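Local coordinates for 2,3-dihydroxybenzoate-AMP ligase (Mycobacterium smegmatis, PDB 5KEI), which belongs to the ANL superfamily of AMP-binding enzymes, with a large N-terminal region and a smaller C-terminal domain, at residues K498-L512 against S528-P540. Numbering follows the deposited sequence.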
# COMPACT_ATOMS: atom_id res chain seq x y z
N LYS A 498 8.77 -14.30 -31.51
CA LYS A 498 8.80 -15.36 -30.52
C LYS A 498 9.24 -14.80 -29.17
O LYS A 498 9.85 -13.72 -29.09
CB LYS A 498 9.71 -16.51 -30.95
CG LYS A 498 11.13 -16.12 -31.28
CD LYS A 498 11.97 -17.37 -31.52
CE LYS A 498 13.39 -17.01 -31.93
NZ LYS A 498 14.22 -18.22 -32.19
N ILE A 499 8.92 -15.55 -28.12
CA ILE A 499 9.24 -15.15 -26.76
C ILE A 499 10.56 -15.78 -26.25
O ILE A 499 10.65 -16.98 -26.02
CB ILE A 499 8.09 -15.52 -25.80
CG1 ILE A 499 6.80 -14.76 -26.16
CG2 ILE A 499 8.49 -15.22 -24.37
CD1 ILE A 499 5.57 -15.24 -25.40
N CYS A 500 11.60 -14.96 -26.08
CA CYS A 500 12.82 -15.46 -25.47
C CYS A 500 12.96 -15.04 -24.01
O CYS A 500 13.05 -13.84 -23.69
CB CYS A 500 14.04 -15.00 -26.25
SG CYS A 500 15.48 -15.98 -25.81
N ALA A 501 12.97 -16.04 -23.12
CA ALA A 501 13.17 -15.80 -21.69
C ALA A 501 14.65 -15.81 -21.36
O ALA A 501 15.29 -16.86 -21.31
CB ALA A 501 12.42 -16.83 -20.85
N VAL A 502 15.17 -14.61 -21.17
CA VAL A 502 16.53 -14.42 -20.71
C VAL A 502 16.52 -14.36 -19.18
O VAL A 502 15.97 -13.44 -18.58
CB VAL A 502 17.14 -13.14 -21.31
CG1 VAL A 502 18.62 -13.10 -21.02
CG2 VAL A 502 16.90 -13.11 -22.80
N VAL A 503 17.15 -15.34 -18.55
CA VAL A 503 17.02 -15.54 -17.12
C VAL A 503 18.37 -15.51 -16.38
O VAL A 503 19.35 -16.07 -16.87
CB VAL A 503 16.31 -16.89 -16.84
CG1 VAL A 503 16.38 -17.27 -15.34
CG2 VAL A 503 14.88 -16.85 -17.34
N VAL A 504 18.41 -14.86 -15.22
CA VAL A 504 19.53 -15.03 -14.29
C VAL A 504 19.14 -16.05 -13.23
O VAL A 504 18.25 -15.80 -12.42
CB VAL A 504 19.91 -13.72 -13.61
CG1 VAL A 504 21.00 -13.95 -12.55
CG2 VAL A 504 20.35 -12.71 -14.64
N PHE A 505 19.82 -17.20 -13.23
CA PHE A 505 19.47 -18.28 -12.32
C PHE A 505 20.09 -18.11 -10.95
O PHE A 505 21.15 -17.50 -10.79
CB PHE A 505 19.90 -19.63 -12.87
CG PHE A 505 19.03 -20.15 -13.96
CD1 PHE A 505 17.75 -20.60 -13.69
CD2 PHE A 505 19.49 -20.22 -15.27
CE1 PHE A 505 16.94 -21.10 -14.69
CE2 PHE A 505 18.69 -20.71 -16.28
CZ PHE A 505 17.41 -21.16 -15.99
N ASN A 506 19.41 -18.69 -9.96
CA ASN A 506 19.89 -18.66 -8.59
C ASN A 506 20.91 -19.76 -8.31
O ASN A 506 22.11 -19.51 -8.20
CB ASN A 506 18.72 -18.80 -7.63
CG ASN A 506 18.78 -17.81 -6.53
OD1 ASN A 506 19.86 -17.34 -6.16
ND2 ASN A 506 17.63 -17.48 -5.98
N GLY A 507 20.42 -20.99 -8.20
CA GLY A 507 21.29 -22.14 -8.11
C GLY A 507 21.53 -22.71 -9.50
O GLY A 507 21.71 -21.94 -10.46
N PRO A 508 21.54 -24.04 -9.62
CA PRO A 508 21.74 -24.69 -10.92
C PRO A 508 20.60 -24.37 -11.88
O PRO A 508 19.45 -24.28 -11.43
CB PRO A 508 21.77 -26.19 -10.57
CG PRO A 508 22.02 -26.25 -9.10
CD PRO A 508 21.35 -25.03 -8.54
N PRO A 509 20.90 -24.19 -13.17
CA PRO A 509 19.85 -23.78 -14.09
C PRO A 509 18.75 -24.82 -14.24
O PRO A 509 18.89 -25.98 -13.84
CB PRO A 509 20.59 -23.55 -15.41
CG PRO A 509 21.83 -24.33 -15.29
CD PRO A 509 22.21 -24.28 -13.85
N VAL A 510 17.64 -24.37 -14.80
CA VAL A 510 16.44 -25.18 -14.95
C VAL A 510 16.10 -25.20 -16.43
O VAL A 510 16.31 -24.22 -17.12
CB VAL A 510 15.30 -24.60 -14.07
CG1 VAL A 510 13.95 -24.76 -14.72
CG2 VAL A 510 15.33 -25.22 -12.67
N SER A 511 15.61 -26.33 -16.93
CA SER A 511 15.28 -26.45 -18.36
C SER A 511 13.99 -25.72 -18.71
O SER A 511 13.17 -25.44 -17.84
CB SER A 511 15.18 -27.91 -18.77
OG SER A 511 13.99 -28.49 -18.26
N LEU A 512 13.81 -25.43 -19.99
CA LEU A 512 12.62 -24.73 -20.45
C LEU A 512 11.37 -25.53 -20.08
O LEU A 512 10.34 -24.96 -19.72
CB LEU A 512 12.67 -24.51 -21.96
CG LEU A 512 11.51 -23.72 -22.60
CD1 LEU A 512 11.60 -22.23 -22.22
CD2 LEU A 512 11.45 -23.89 -24.12
N SER A 528 1.44 -18.26 -24.28
CA SER A 528 2.18 -17.19 -23.61
C SER A 528 3.41 -17.73 -22.90
O SER A 528 3.96 -17.06 -22.02
CB SER A 528 1.28 -16.46 -22.61
OG SER A 528 0.32 -15.66 -23.27
N ARG A 529 3.85 -18.93 -23.26
CA ARG A 529 5.03 -19.48 -22.63
C ARG A 529 6.23 -19.21 -23.52
O ARG A 529 6.08 -19.10 -24.74
CB ARG A 529 4.85 -20.97 -22.36
CG ARG A 529 3.67 -21.26 -21.46
CD ARG A 529 3.59 -22.74 -21.14
NE ARG A 529 2.28 -23.09 -20.61
CZ ARG A 529 1.73 -24.29 -20.74
NH1 ARG A 529 2.39 -25.25 -21.39
NH2 ARG A 529 0.53 -24.53 -20.23
N PRO A 530 7.43 -19.06 -22.93
CA PRO A 530 8.60 -18.70 -23.74
C PRO A 530 8.97 -19.81 -24.71
O PRO A 530 8.88 -20.98 -24.33
CB PRO A 530 9.72 -18.50 -22.70
CG PRO A 530 9.08 -18.57 -21.37
CD PRO A 530 7.79 -19.33 -21.53
N ASP A 531 9.36 -19.46 -25.93
CA ASP A 531 9.80 -20.44 -26.92
C ASP A 531 11.25 -20.88 -26.66
O ASP A 531 11.66 -21.98 -27.05
CB ASP A 531 9.68 -19.87 -28.34
CG ASP A 531 8.29 -19.33 -28.64
OD1 ASP A 531 7.36 -20.14 -28.89
OD2 ASP A 531 8.13 -18.08 -28.63
N ALA A 532 12.02 -20.02 -26.00
CA ALA A 532 13.43 -20.32 -25.75
C ALA A 532 13.88 -19.76 -24.41
O ALA A 532 13.35 -18.77 -23.92
CB ALA A 532 14.29 -19.77 -26.87
N LEU A 533 14.88 -20.41 -23.82
CA LEU A 533 15.39 -19.99 -22.53
C LEU A 533 16.89 -19.71 -22.63
O LEU A 533 17.64 -20.55 -23.13
CB LEU A 533 15.11 -21.07 -21.48
CG LEU A 533 15.85 -20.94 -20.16
CD1 LEU A 533 15.26 -19.81 -19.33
CD2 LEU A 533 15.78 -22.26 -19.42
N VAL A 534 17.33 -18.54 -22.20
CA VAL A 534 18.75 -18.19 -22.31
C VAL A 534 19.29 -17.61 -21.00
O VAL A 534 18.83 -16.55 -20.56
CB VAL A 534 19.01 -17.20 -23.47
CG1 VAL A 534 20.37 -16.56 -23.34
CG2 VAL A 534 18.88 -17.90 -24.82
N PRO A 535 20.23 -18.31 -20.35
CA PRO A 535 20.84 -17.84 -19.10
C PRO A 535 21.91 -16.77 -19.30
O PRO A 535 22.70 -16.82 -20.24
CB PRO A 535 21.46 -19.12 -18.51
CG PRO A 535 20.78 -20.25 -19.22
CD PRO A 535 20.54 -19.73 -20.60
N MET A 536 21.92 -15.79 -18.41
CA MET A 536 22.95 -14.76 -18.40
C MET A 536 23.39 -14.56 -16.96
O MET A 536 22.60 -14.77 -16.05
CB MET A 536 22.44 -13.45 -19.01
CG MET A 536 22.30 -13.45 -20.54
SD MET A 536 21.90 -11.80 -21.18
CE MET A 536 23.36 -10.86 -20.73
N PRO A 537 24.66 -14.19 -16.74
CA PRO A 537 25.11 -13.94 -15.36
C PRO A 537 24.46 -12.69 -14.76
O PRO A 537 24.35 -12.57 -13.53
CB PRO A 537 26.63 -13.77 -15.51
CG PRO A 537 26.82 -13.34 -16.92
CD PRO A 537 25.76 -14.05 -17.71
N SER A 538 24.01 -11.78 -15.63
CA SER A 538 23.21 -10.63 -15.22
C SER A 538 22.50 -10.00 -16.42
O SER A 538 22.85 -10.26 -17.57
CB SER A 538 24.09 -9.59 -14.51
OG SER A 538 25.26 -9.32 -15.26
N LEU A 539 21.48 -9.20 -16.14
CA LEU A 539 20.74 -8.53 -17.21
C LEU A 539 21.21 -7.10 -17.38
O LEU A 539 21.40 -6.38 -16.39
CB LEU A 539 19.24 -8.57 -16.93
CG LEU A 539 18.59 -9.96 -16.82
CD1 LEU A 539 17.12 -9.82 -16.49
CD2 LEU A 539 18.78 -10.76 -18.10
N PRO A 540 21.44 -6.68 -18.63
CA PRO A 540 21.71 -5.27 -18.89
C PRO A 540 20.53 -4.37 -18.52
O PRO A 540 19.37 -4.77 -18.64
CB PRO A 540 21.99 -5.24 -20.40
CG PRO A 540 21.49 -6.56 -20.93
CD PRO A 540 21.69 -7.52 -19.81
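Leu-533, which buries the most surface here, reaches strand, ring and helix start of 498-512 with its two methyl branches. Its CD1 rests 3.6 Å from Val-503 CG2, while CD2 meets the rim of the Phe-505 ring, 4.0 Å from CZ and in the ring plane, and also lies near Leu-512 N. The ring itself is sandwiched, Val-503 CG1 over the centre of one face and Pro-509 CA over the other, and Pro-535 CG abuts its edge at CE2. A forked aliphatic chain suits this place. Leu-512, branched and apolar where the first helical turn faces the sheet, runs antiparallel alongside Leu-533; with CG trans to the backbone N (chi1 -177°), it brings CD1 to 3.8 Å from Leu-533 CB and CD2 against Asp-531 O. These leucines fill the layer between helix and sheet in a beta-alpha-beta crossover of the C-terminal domain, whose strands 498-505 and 532-535 run parallel and are joined by helix 512-521. Ile-499, beta-branched as suits a strand, lays CG2 against Pro-530 CB (3.9 Å). Its N-H donates to Asp-531 OD2 at 2.7 Å, nearly along the C-O axis; OD1 forms a salt bridge with Arg-462. Farther along, Val-534 N bonds Ala-501 O at 2.8 Å.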